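Local coordinates for acyl-coenzyme A thioesterase THEM4 (Rhodococcus sp., PDB 2OV9), which probably hydrolyses the thioester bond of fatty acyl-coenzyme A, releasing the free fatty acid and coenzyme A, as a hot-dog fold thioesterase, at the interface of chains A and B. Numbering follows the deposited sequence. Chains: chain A/B, Hypothetical protein.

Contact 1: the interface of chains A and B. Residues chain A 78, 80, 88-89, 154; chain B 123-126, 130.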
loop_
_atom_site.group_PDB
_atom_site.type_symbol
_atom_site.label_atom_id
_atom_site.label_comp_id
_atom_site.label_asym_id
_atom_site.label_seq_id
_atom_site.Cartn_x
_atom_site.Cartn_y
_atom_site.Cartn_z
ATOM N N ASP A 78 14.219 -7.224 11.033
ATOM C CA ASP A 78 13.025 -8.060 11.071
ATOM C C ASP A 78 12.248 -7.791 12.348
ATOM O O ASP A 78 12.436 -8.469 13.368
ATOM C CB ASP A 78 13.367 -9.545 10.935
ATOM C CG ASP A 78 12.135 -10.413 10.746
ATOM O OD1 ASP A 78 10.991 -9.924 10.907
ATOM O OD2 ASP A 78 12.310 -11.606 10.437
ATOM N N TRP A 80 9.257 -8.328 13.191
ATOM C CA TRP A 80 8.328 -9.373 13.618
ATOM C C TRP A 80 9.057 -10.520 14.316
ATOM O O TRP A 80 8.425 -11.397 14.917
ATOM C CB TRP A 80 7.493 -9.843 12.421
ATOM C CG TRP A 80 6.599 -8.736 11.917
ATOM C CD1 TRP A 80 5.340 -8.436 12.360
ATOM C CD2 TRP A 80 6.918 -7.753 10.922
ATOM N NE1 TRP A 80 4.846 -7.339 11.687
ATOM C CE2 TRP A 80 5.796 -6.900 10.799
ATOM C CE3 TRP A 80 8.042 -7.515 10.115
ATOM C CZ2 TRP A 80 5.758 -5.833 9.888
ATOM C CZ3 TRP A 80 8.007 -6.447 9.221
ATOM C CH2 TRP A 80 6.874 -5.619 9.118
ATOM N N HIS A 88 12.560 -0.100 6.219
ATOM C CA HIS A 88 12.503 -0.366 4.773
ATOM C C HIS A 88 11.082 -0.489 4.266
ATOM O O HIS A 88 10.868 -0.629 3.056
ATOM C CB HIS A 88 13.246 -1.658 4.447
ATOM C CG HIS A 88 12.665 -2.846 5.141
ATOM N ND1 HIS A 88 13.142 -3.303 6.351
ATOM C CD2 HIS A 88 11.612 -3.635 4.823
ATOM C CE1 HIS A 88 12.420 -4.341 6.738
ATOM N NE2 HIS A 88 11.489 -4.566 5.826
ATOM N N ASP A 89 10.119 -0.417 5.192
ATOM C CA ASP A 89 8.742 -0.783 4.901
ATOM C C ASP A 89 7.984 0.323 4.160
ATOM O O ASP A 89 8.398 1.486 4.159
ATOM C CB ASP A 89 7.991 -1.059 6.199
ATOM C CG ASP A 89 7.901 0.175 7.041
ATOM O OD1 ASP A 89 8.920 0.527 7.678
ATOM O OD2 ASP A 89 6.822 0.807 7.036
HETATM N N MSE A 154 4.762 -13.036 14.721
HETATM C CA MSE A 154 4.289 -12.982 13.344
HETATM C C MSE A 154 2.769 -12.842 13.340
HETATM O O MSE A 154 2.071 -13.419 14.184
HETATM C CB MSE A 154 4.762 -14.195 12.531
HETATM C CG MSE A 154 6.259 -14.172 12.151
HETATM SE SE MSE A 154 6.784 -12.899 10.728
HETATM C CE MSE A 154 5.877 -13.717 9.199
ATOM N N GLN B 123 8.056 -4.918 0.735
ATOM C CA GLN B 123 8.699 -5.790 1.744
ATOM C C GLN B 123 8.320 -5.435 3.179
ATOM O O GLN B 123 8.285 -4.257 3.545
ATOM C CB GLN B 123 10.208 -5.705 1.601
ATOM C CG GLN B 123 11.067 -6.639 2.510
ATOM C CD GLN B 123 12.509 -6.736 1.997
ATOM O OE1 GLN B 123 13.127 -5.729 1.658
ATOM N NE2 GLN B 123 13.038 -7.940 1.930
ATOM N N GLY B 124 8.029 -6.473 3.971
ATOM C CA GLY B 124 7.888 -6.360 5.446
ATOM C C GLY B 124 8.980 -7.222 6.069
ATOM O O GLY B 124 10.106 -6.774 6.205
ATOM N N PRO B 125 8.676 -8.488 6.395
ATOM C CA PRO B 125 9.761 -9.350 6.865
ATOM C C PRO B 125 10.760 -9.590 5.724
ATOM O O PRO B 125 10.347 -9.649 4.566
ATOM C CB PRO B 125 9.032 -10.645 7.265
ATOM C CG PRO B 125 7.579 -10.222 7.478
ATOM C CD PRO B 125 7.386 -9.202 6.367
ATOM N N PRO B 126 12.067 -9.683 6.026
ATOM C CA PRO B 126 13.026 -9.840 4.907
ATOM C C PRO B 126 12.597 -10.906 3.898
ATOM O O PRO B 126 12.218 -12.018 4.285
ATOM C CB PRO B 126 14.322 -10.246 5.611
ATOM C CG PRO B 126 14.228 -9.563 6.946
ATOM C CD PRO B 126 12.757 -9.603 7.331
ATOM N N HIS B 130 5.014 -7.435 2.969
ATOM C CA HIS B 130 4.424 -6.870 4.183
ATOM C C HIS B 130 2.980 -7.373 4.387
ATOM O O HIS B 130 2.150 -7.296 3.476
ATOM C CB HIS B 130 4.458 -5.355 4.063
ATOM C CG HIS B 130 4.245 -4.633 5.352
ATOM N ND1 HIS B 130 3.058 -4.688 6.048
ATOM C CD2 HIS B 130 5.059 -3.807 6.058
ATOM C CE1 HIS B 130 3.154 -3.946 7.137
ATOM N NE2 HIS B 130 4.354 -3.393 7.161
#
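The indole of A:Trp80 packs on B:Gly124 and B:Pro125, next to the HGG motif of this hot-dog fold thioesterase. CG is anti to the carbonyl carbon (chi1 -65°), which sends the ring across to chain B. Beyond CB and CG, the six-membered half of the indole makes the contacts. B:Pro125 CG lies over the indole face, 3.8 Å from A:Trp80 CE3. Next along the ring, A:Trp80 CZ3 sits 3.4 Å from the carbonyl carbon C of B:Gly124. At the tip, CH2 meets B:Gly124 CA at 3.9 Å. The CZ2-CH2 edge of the indole points at a face of the B:His130 imidazole, with the two planes nearly perpendicular (89°). CZ2 is 3.9 Å from B:His130 NE2.

A:His88 holds the same backbone from another side. Its NE2 donates to the carbonyl O of B:Gly124 at 2.6 Å. The bond is fairly straight, 160° at the hydrogen. It lies in the imidazole plane and reaches a lone pair in the carbonyl plane. The aliphatic CG of B:Gln123 rests 3.8 Å from A:His88 CD2. A:Asp78 crosses B:Pro126 at about a right angle, with its carboxylate carbon CG 3.6 Å from the proline CD.

Contact 2: the interface of chains A and B. Residues chain A 44-45, 48, 50-51, 54; chain B 64-65, 68-70.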
loop_
_atom_site.group_PDB
_atom_site.type_symbol
_atom_site.label_atom_id
_atom_site.label_comp_id
_atom_site.label_asym_id
_atom_site.label_seq_id
_atom_site.Cartn_x
_atom_site.Cartn_y
_atom_site.Cartn_z
ATOM N N THR A 44 -1.192 14.843 -13.822
ATOM C CA THR A 44 -0.605 15.541 -14.970
ATOM C C THR A 44 -1.373 15.336 -16.293
ATOM O O THR A 44 -2.197 14.425 -16.413
ATOM C CB THR A 44 0.892 15.181 -15.119
ATOM O OG1 THR A 44 1.563 16.201 -15.877
ATOM C CG2 THR A 44 1.066 13.819 -15.783
ATOM N N ASP A 45 -1.075 16.169 -17.289
ATOM C CA ASP A 45 -1.685 16.043 -18.608
ATOM C C ASP A 45 -1.168 14.802 -19.341
ATOM O O ASP A 45 0.000 14.740 -19.749
ATOM C CB ASP A 45 -1.405 17.292 -19.445
ATOM C CG ASP A 45 -2.049 17.233 -20.824
ATOM O OD1 ASP A 45 -2.702 16.219 -21.162
ATOM O OD2 ASP A 45 -1.899 18.213 -21.572
ATOM N N ASN A 48 0.466 15.460 -22.759
ATOM C CA ASN A 48 1.687 16.252 -22.804
ATOM C C ASN A 48 2.798 15.503 -23.559
ATOM O O ASN A 48 3.254 14.432 -23.120
ATOM C CB ASN A 48 2.102 16.612 -21.369
ATOM C CG ASN A 48 3.438 17.352 -21.283
ATOM O OD1 ASN A 48 3.964 17.841 -22.278
ATOM N ND2 ASN A 48 4.001 17.410 -20.070
ATOM N N ASN A 50 5.873 16.101 -23.886
ATOM C CA ASN A 50 7.105 15.968 -23.084
ATOM C C ASN A 50 7.230 14.700 -22.235
ATOM O O ASN A 50 8.337 14.369 -21.772
ATOM C CB ASN A 50 7.260 17.168 -22.159
ATOM C CG ASN A 50 7.396 18.459 -22.908
ATOM O OD1 ASN A 50 6.430 19.207 -23.048
ATOM N ND2 ASN A 50 8.581 18.719 -23.416
ATOM N N LEU A 51 6.119 13.994 -22.014
ATOM C CA LEU A 51 6.160 12.754 -21.238
ATOM C C LEU A 51 7.091 11.734 -21.878
ATOM O O LEU A 51 7.631 10.865 -21.203
ATOM C CB LEU A 51 4.762 12.156 -21.061
ATOM C CG LEU A 51 3.833 12.879 -20.099
ATOM C CD1 LEU A 51 2.433 12.303 -20.206
ATOM C CD2 LEU A 51 4.334 12.752 -18.661
ATOM N N VAL A 54 10.421 12.854 -20.375
ATOM C CA VAL A 54 10.315 12.562 -18.946
ATOM C C VAL A 54 10.550 11.070 -18.655
ATOM O O VAL A 54 11.303 10.745 -17.759
ATOM C CB VAL A 54 8.960 13.033 -18.335
ATOM C CG1 VAL A 54 8.804 12.513 -16.917
ATOM C CG2 VAL A 54 8.868 14.579 -18.380
ATOM N N HIS B 64 7.837 20.015 -13.682
ATOM C CA HIS B 64 7.301 19.941 -15.042
ATOM C C HIS B 64 5.898 19.302 -15.044
ATOM O O HIS B 64 4.938 19.852 -15.606
ATOM C CB HIS B 64 8.222 19.107 -15.964
ATOM C CG HIS B 64 7.794 19.156 -17.401
ATOM N ND1 HIS B 64 6.994 18.191 -17.981
ATOM C CD2 HIS B 64 7.995 20.097 -18.353
ATOM C CE1 HIS B 64 6.729 18.539 -19.233
ATOM N NE2 HIS B 64 7.328 19.688 -19.481
ATOM N N LEU B 65 5.791 18.128 -14.441
ATOM C CA LEU B 65 4.511 17.400 -14.367
ATOM C C LEU B 65 3.413 18.229 -13.727
ATOM O O LEU B 65 2.263 18.244 -14.198
ATOM C CB LEU B 65 4.671 16.086 -13.605
ATOM C CG LEU B 65 5.692 15.122 -14.228
ATOM C CD1 LEU B 65 5.790 13.829 -13.404
ATOM C CD2 LEU B 65 5.372 14.838 -15.700
ATOM N N HIS B 68 2.046 20.985 -16.006
ATOM C CA HIS B 68 1.275 20.524 -17.164
ATOM C C HIS B 68 0.002 19.740 -16.763
ATOM O O HIS B 68 -0.037 18.513 -16.785
ATOM C CB HIS B 68 2.190 19.782 -18.162
ATOM C CG HIS B 68 3.197 20.680 -18.819
ATOM N ND1 HIS B 68 4.367 21.064 -18.197
ATOM C CD2 HIS B 68 3.184 21.316 -20.017
ATOM C CE1 HIS B 68 5.042 21.874 -18.992
ATOM N NE2 HIS B 68 4.348 22.044 -20.104
ATOM N N ALA B 69 -1.034 20.490 -16.395
ATOM C CA ALA B 69 -2.321 19.936 -15.967
ATOM C C ALA B 69 -3.200 19.627 -17.183
ATOM O O ALA B 69 -3.124 20.335 -18.184
ATOM C CB ALA B 69 -3.019 20.932 -15.061
ATOM N N PRO B 70 -4.056 18.589 -17.099
ATOM C CA PRO B 70 -4.874 18.313 -18.274
ATOM C C PRO B 70 -6.020 19.318 -18.368
ATOM O O PRO B 70 -6.557 19.740 -17.337
ATOM C CB PRO B 70 -5.406 16.900 -18.024
ATOM C CG PRO B 70 -5.386 16.728 -16.555
ATOM C CD PRO B 70 -4.356 17.675 -15.982
#
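A:Thr44 and A:Asp45 meet the backbone of B:Leu65 and B:His68 in the N-terminal helical domain, where the stretch following helix 26-43 of one chain touches the end of helix 51-67 of the other. The hydroxyl OG1 of A:Thr44 lies 2.7 Å from the carbonyl O of B:Leu65 and 3.0 Å from the carbonyl O of B:His68. It is a donor to both, so its hydrogen is probably shared between them. OG1 is anti to the backbone N (chi1 -158°), which turns it toward these carbonyls. The backbone N of A:Asp45 also donates to B:His68 O, at 2.6 Å, so this oxygen is gripped by two donors. An alanine in place of A:Thr44 would probably leave B:Leu65 O without this partner and B:His68 O with one donor fewer.

Beside these bonds, B:His64 packs against A:Asn50, whose CB is 3.3 Å from the ring CE1. The A:Asn50 amide is turned 73° from that ring. The amide of A:Asn48 lies almost parallel to the B:His68 imidazole, its ND2 3.6 Å from CG.

A second shell sets these groups. B:His68 ND1 donates to B:His64 O at 2.9 Å, nearly in the plane of its own ring. The same ND1 sits over the centre of the B:His64 ring. On chain A, the A:Asn48 side-chain OD1 accepts from A:Asn50 N at 3.0 Å.

Contact 3: the interface of chains A and B. Residues chain A 29-30, 33-34, 37, 61; chain B 54-55, 58-59, 62.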
loop_
_atom_site.group_PDB
_atom_site.type_symbol
_atom_site.label_atom_id
_atom_site.label_comp_id
_atom_site.label_asym_id
_atom_site.label_seq_id
_atom_site.Cartn_x
_atom_site.Cartn_y
_atom_site.Cartn_z
ATOM N N ARG A 29 16.319 12.985 0.440
ATOM C CA ARG A 29 15.846 14.031 -0.459
ATOM C C ARG A 29 15.482 13.477 -1.839
ATOM O O ARG A 29 14.508 13.928 -2.429
ATOM C CB ARG A 29 16.869 15.170 -0.604
ATOM C CG ARG A 29 17.070 16.000 0.638
ATOM C CD ARG A 29 15.895 16.937 0.922
ATOM N NE ARG A 29 16.301 18.059 1.778
ATOM C CZ ARG A 29 15.474 18.822 2.500
ATOM N NH1 ARG A 29 14.163 18.601 2.495
ATOM N NH2 ARG A 29 15.965 19.809 3.242
ATOM N N ALA A 30 16.264 12.531 -2.368
ATOM C CA ALA A 30 15.907 11.871 -3.636
ATOM C C ALA A 30 14.599 11.102 -3.506
ATOM O O ALA A 30 13.773 11.072 -4.434
ATOM C CB ALA A 30 17.025 10.915 -4.106
ATOM N N ALA A 33 11.750 13.478 -3.423
ATOM C CA ALA A 33 11.528 13.955 -4.778
ATOM C C ALA A 33 10.822 12.882 -5.633
ATOM O O ALA A 33 9.988 13.215 -6.470
ATOM C CB ALA A 33 12.833 14.370 -5.420
ATOM N N ALA A 34 11.146 11.613 -5.425
ATOM C CA ALA A 34 10.381 10.532 -6.085
ATOM C C ALA A 34 8.900 10.487 -5.659
ATOM O O ALA A 34 8.000 10.234 -6.478
ATOM C CB ALA A 34 11.048 9.185 -5.846
ATOM N N VAL A 37 7.103 13.149 -7.637
ATOM C CA VAL A 37 6.848 12.668 -8.980
ATOM C C VAL A 37 5.646 11.704 -9.025
ATOM O O VAL A 37 4.746 11.864 -9.858
ATOM C CB VAL A 37 8.102 11.952 -9.525
ATOM C CG1 VAL A 37 7.810 11.262 -10.860
ATOM C CG2 VAL A 37 9.265 12.930 -9.639
ATOM N N ILE A 61 17.757 8.034 -14.768
ATOM C CA ILE A 61 17.969 8.080 -13.323
ATOM C C ILE A 61 17.973 6.673 -12.705
ATOM O O ILE A 61 18.832 6.332 -11.882
ATOM C CB ILE A 61 16.908 8.993 -12.650
ATOM C CG1 ILE A 61 17.120 10.463 -13.049
ATOM C CG2 ILE A 61 16.933 8.837 -11.152
ATOM C CD1 ILE A 61 15.884 11.394 -12.714
ATOM N N VAL B 54 20.691 13.850 -8.471
ATOM C CA VAL B 54 19.509 13.007 -8.775
ATOM C C VAL B 54 18.241 13.598 -8.127
ATOM O O VAL B 54 17.182 13.693 -8.776
ATOM C CB VAL B 54 19.749 11.540 -8.356
ATOM C CG1 VAL B 54 18.445 10.702 -8.335
ATOM C CG2 VAL B 54 20.788 10.904 -9.285
ATOM N N ALA B 55 18.353 14.038 -6.875
ATOM C CA ALA B 55 17.207 14.708 -6.210
ATOM C C ALA B 55 16.780 15.991 -6.954
ATOM O O ALA B 55 15.583 16.269 -7.131
ATOM C CB ALA B 55 17.522 14.992 -4.773
ATOM N N LEU B 58 14.880 14.853 -10.102
ATOM C CA LEU B 58 13.559 14.314 -9.782
ATOM C C LEU B 58 12.609 15.442 -9.436
ATOM O O LEU B 58 11.482 15.471 -9.935
ATOM C CB LEU B 58 13.620 13.303 -8.642
ATOM C CG LEU B 58 14.178 11.928 -9.052
ATOM C CD1 LEU B 58 14.513 11.132 -7.808
ATOM C CD2 LEU B 58 13.150 11.193 -9.912
ATOM N N ASN B 59 13.093 16.396 -8.646
ATOM C CA ASN B 59 12.308 17.588 -8.321
ATOM C C ASN B 59 11.963 18.423 -9.571
ATOM O O ASN B 59 10.846 18.939 -9.678
ATOM C CB ASN B 59 13.036 18.451 -7.273
ATOM C CG ASN B 59 12.778 17.991 -5.826
ATOM O OD1 ASN B 59 13.707 17.867 -5.018
ATOM N ND2 ASN B 59 11.518 17.763 -5.494
ATOM N N ALA B 62 9.261 16.571 -11.402
ATOM C CA ALA B 62 7.978 16.773 -10.718
ATOM C C ALA B 62 7.393 18.157 -10.999
ATOM O O ALA B 62 6.174 18.297 -11.178
ATOM C CB ALA B 62 8.142 16.571 -9.239
HETATM O O HOH W 1 13.546 16.467 -2.300
#
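The flat amide of B:Asn59 turns one face to the methyl of A:Ala33. CB of A:Ala33 is 3.6 Å from the amide carbon CG and about as far from OD1 and ND2, so it sits squarely over the plane. OD1 also meets a water at 3.1 Å. That water is 2.7 Å from the backbone O of A:Arg29 and bridges the two chains.

The rest of the contact is apolar. B:Leu58 is its centre. Its CB presses on the methyl CB of A:Ala33 at 3.5 Å, a contact tighter than usual van der Waals packing. CG is anti to the carbonyl carbon (chi1 -76°), which places CD1 toward the backbone O of A:Ala30 and CD2 toward A:Ile61. CD2 reaches A:Ile61 CD1 at 3.9 Å, on the other helix of chain A. The side chain thus spans both chain A helices.

The alanines probably allow the close approach of the helices. The methyl CB of B:Ala55 touches CA of A:Ala30 at 3.7 Å. Branched side chains pack alongside. One methyl of A:Val37, CG2, meets B:Ala62 CB at 3.8 Å. A:Ile61 CG2 crosses to B:Val54 CG1 at 3.7 Å.

In the fold, helix 51-67 of chain B packs on helix 26-43 and helix 51-67 of chain A, within the N-terminal helical domains that the dimer brings together.

Contact 4: the interface of chains A and B. Residues chain A 80, 89-90, 136, 139-140; chain B 130-133, 162.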
loop_
_atom_site.group_PDB
_atom_site.type_symbol
_atom_site.label_atom_id
_atom_site.label_comp_id
_atom_site.label_asym_id
_atom_site.label_seq_id
_atom_site.Cartn_x
_atom_site.Cartn_y
_atom_site.Cartn_z
ATOM N N TRP A 80 9.257 -8.328 13.191
ATOM C CA TRP A 80 8.328 -9.373 13.618
ATOM C C TRP A 80 9.057 -10.520 14.316
ATOM O O TRP A 80 8.425 -11.397 14.917
ATOM C CB TRP A 80 7.493 -9.843 12.421
ATOM C CG TRP A 80 6.599 -8.736 11.917
ATOM C CD1 TRP A 80 5.340 -8.436 12.360
ATOM C CD2 TRP A 80 6.918 -7.753 10.922
ATOM N NE1 TRP A 80 4.846 -7.339 11.687
ATOM C CE2 TRP A 80 5.796 -6.900 10.799
ATOM C CE3 TRP A 80 8.042 -7.515 10.115
ATOM C CZ2 TRP A 80 5.758 -5.833 9.888
ATOM C CZ3 TRP A 80 8.007 -6.447 9.221
ATOM C CH2 TRP A 80 6.874 -5.619 9.118
ATOM N N ASP A 89 10.119 -0.417 5.192
ATOM C CA ASP A 89 8.742 -0.783 4.901
ATOM C C ASP A 89 7.984 0.323 4.160
ATOM O O ASP A 89 8.398 1.486 4.159
ATOM C CB ASP A 89 7.991 -1.059 6.199
ATOM C CG ASP A 89 7.901 0.175 7.041
ATOM O OD1 ASP A 89 8.920 0.527 7.678
ATOM O OD2 ASP A 89 6.822 0.807 7.036
ATOM N N PRO A 90 6.897 -0.064 3.474
ATOM C CA PRO A 90 6.106 0.868 2.691
ATOM C C PRO A 90 5.135 1.714 3.515
ATOM O O PRO A 90 4.229 2.341 2.940
ATOM C CB PRO A 90 5.364 -0.055 1.714
ATOM C CG PRO A 90 5.185 -1.328 2.462
ATOM C CD PRO A 90 6.427 -1.458 3.315
ATOM N N LEU A 136 -3.292 -1.439 5.704
ATOM C CA LEU A 136 -1.829 -1.467 5.634
ATOM C C LEU A 136 -1.219 -0.644 6.755
ATOM O O LEU A 136 -0.372 -1.123 7.506
ATOM C CB LEU A 136 -1.357 -0.897 4.273
ATOM C CG LEU A 136 0.115 -0.524 4.100
ATOM C CD1 LEU A 136 1.030 -1.739 4.304
ATOM C CD2 LEU A 136 0.355 0.118 2.741
ATOM N N ASP A 139 -1.888 -2.208 10.172
ATOM C CA ASP A 139 -1.109 -3.416 10.345
ATOM C C ASP A 139 0.302 -3.053 10.813
ATOM O O ASP A 139 0.814 -3.640 11.783
ATOM C CB ASP A 139 -1.072 -4.204 9.032
ATOM C CG ASP A 139 -0.192 -5.474 9.114
ATOM O OD1 ASP A 139 -0.674 -6.539 9.531
ATOM O OD2 ASP A 139 0.981 -5.426 8.745
ATOM N N HIS A 140 0.951 -2.113 10.124
ATOM C CA HIS A 140 2.306 -1.750 10.517
ATOM C C HIS A 140 2.339 -1.096 11.895
ATOM O O HIS A 140 3.196 -1.417 12.721
ATOM C CB HIS A 140 2.961 -0.833 9.496
ATOM C CG HIS A 140 4.440 -0.730 9.670
ATOM N ND1 HIS A 140 5.308 -1.700 9.212
ATOM C CD2 HIS A 140 5.201 0.203 10.288
ATOM C CE1 HIS A 140 6.545 -1.358 9.524
ATOM N NE2 HIS A 140 6.506 -0.207 10.179
ATOM N N HIS B 130 5.014 -7.435 2.969
ATOM C CA HIS B 130 4.424 -6.870 4.183
ATOM C C HIS B 130 2.980 -7.373 4.387
ATOM O O HIS B 130 2.150 -7.296 3.476
ATOM C CB HIS B 130 4.458 -5.355 4.063
ATOM C CG HIS B 130 4.245 -4.633 5.352
ATOM N ND1 HIS B 130 3.058 -4.688 6.048
ATOM C CD2 HIS B 130 5.059 -3.807 6.058
ATOM C CE1 HIS B 130 3.154 -3.946 7.137
ATOM N NE2 HIS B 130 4.354 -3.393 7.161
ATOM N N GLY B 131 2.662 -7.872 5.574
ATOM C CA GLY B 131 1.324 -8.367 5.845
ATOM C C GLY B 131 0.251 -7.330 5.507
ATOM O O GLY B 131 -0.843 -7.677 5.052
ATOM N N GLY B 132 0.581 -6.058 5.702
ATOM C CA GLY B 132 -0.340 -4.934 5.373
ATOM C C GLY B 132 -0.553 -4.783 3.869
ATOM O O GLY B 132 -1.629 -4.379 3.421
ATOM N N VAL B 133 0.486 -5.072 3.081
ATOM C CA VAL B 133 0.354 -5.003 1.629
ATOM C C VAL B 133 -0.566 -6.142 1.195
ATOM O O VAL B 133 -1.423 -5.973 0.309
ATOM C CB VAL B 133 1.729 -5.120 0.922
ATOM C CG1 VAL B 133 1.569 -5.462 -0.590
ATOM C CG2 VAL B 133 2.536 -3.831 1.117
ATOM N N TYR B 162 -3.381 -15.033 8.254
ATOM C CA TYR B 162 -2.073 -15.260 7.687
ATOM C C TYR B 162 -1.619 -16.668 8.015
ATOM O O TYR B 162 -1.430 -17.009 9.182
ATOM C CB TYR B 162 -1.086 -14.215 8.242
ATOM C CG TYR B 162 -1.469 -12.810 7.833
ATOM C CD1 TYR B 162 -0.911 -12.216 6.695
ATOM C CD2 TYR B 162 -2.413 -12.087 8.556
ATOM C CE1 TYR B 162 -1.291 -10.916 6.307
ATOM C CE2 TYR B 162 -2.801 -10.800 8.167
ATOM C CZ TYR B 162 -2.216 -10.223 7.049
ATOM O OH TYR B 162 -2.601 -8.955 6.667
#
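B:His130 and A:His140 both carry CG anti to the backbone N (chi1 -164° and -165°), and this brings their rings together with the side chains at about a right angle. A:His140 ND1 and B:His130 NE2 share a hydrogen bond of 2.8 Å. The structure does not show which is the donor. A:His140 ND1 lies in the plane of the B:His130 ring.

B:His130 opens the HGG motif with B:Gly131 and B:Gly132, at the start of helix 131-148. Its ND1 accepts from B:Gly132 N at 2.9 Å, also in the ring plane. These two bonds fix the rotation of the imidazole. One face carries the methyl CD1 of A:Leu136; the A:Trp80 edge is on the opposite face. An alanine in place of B:His130 would probably leave A:His140 ND1 and B:Gly132 N without these partners and the tryptophan edge without the ring it packs on.

A:Asp139, from helix 131-148 of chain A, points its carboxylate tip to tip at B:His130. By its place in the family it is the likely catalytic carboxylate. Its OD2 is 3.1 Å from B:Gly132 N, but that N-H points elsewhere and the pair is not a hydrogen bond. A:Leu136 CD1 packs on B:Gly132 CA at 3.6 Å. A:Pro90 CG touches B:Val133 CG2 at 3.9 Å. Behind the motif, the hydroxyl OH of B:Tyr162 donates to B:Gly131 O at 2.7 Å, from above the carbonyl plane.

Contacts 1 and 4 are one neighbourhood, their C-alpha centres about 7 Å apart, and they share A:Trp80, A:Asp89 and B:His130. Together they flank the HGG motif of chain B, so the likely active site is built from both chains. Contacts 2 and 3 lie in the helical domain, their C-alpha centres about 16 Å apart, and both use helix 51-67 of each chain. By the same measure contact 3 is about 25 Å from contact 1, and contact 2 about 33 Å from contact 4. Two-fold symmetry repeats each contact. The chains thus meet both around the likely active site and through the helical domains, which supports a dimer as the probable working form.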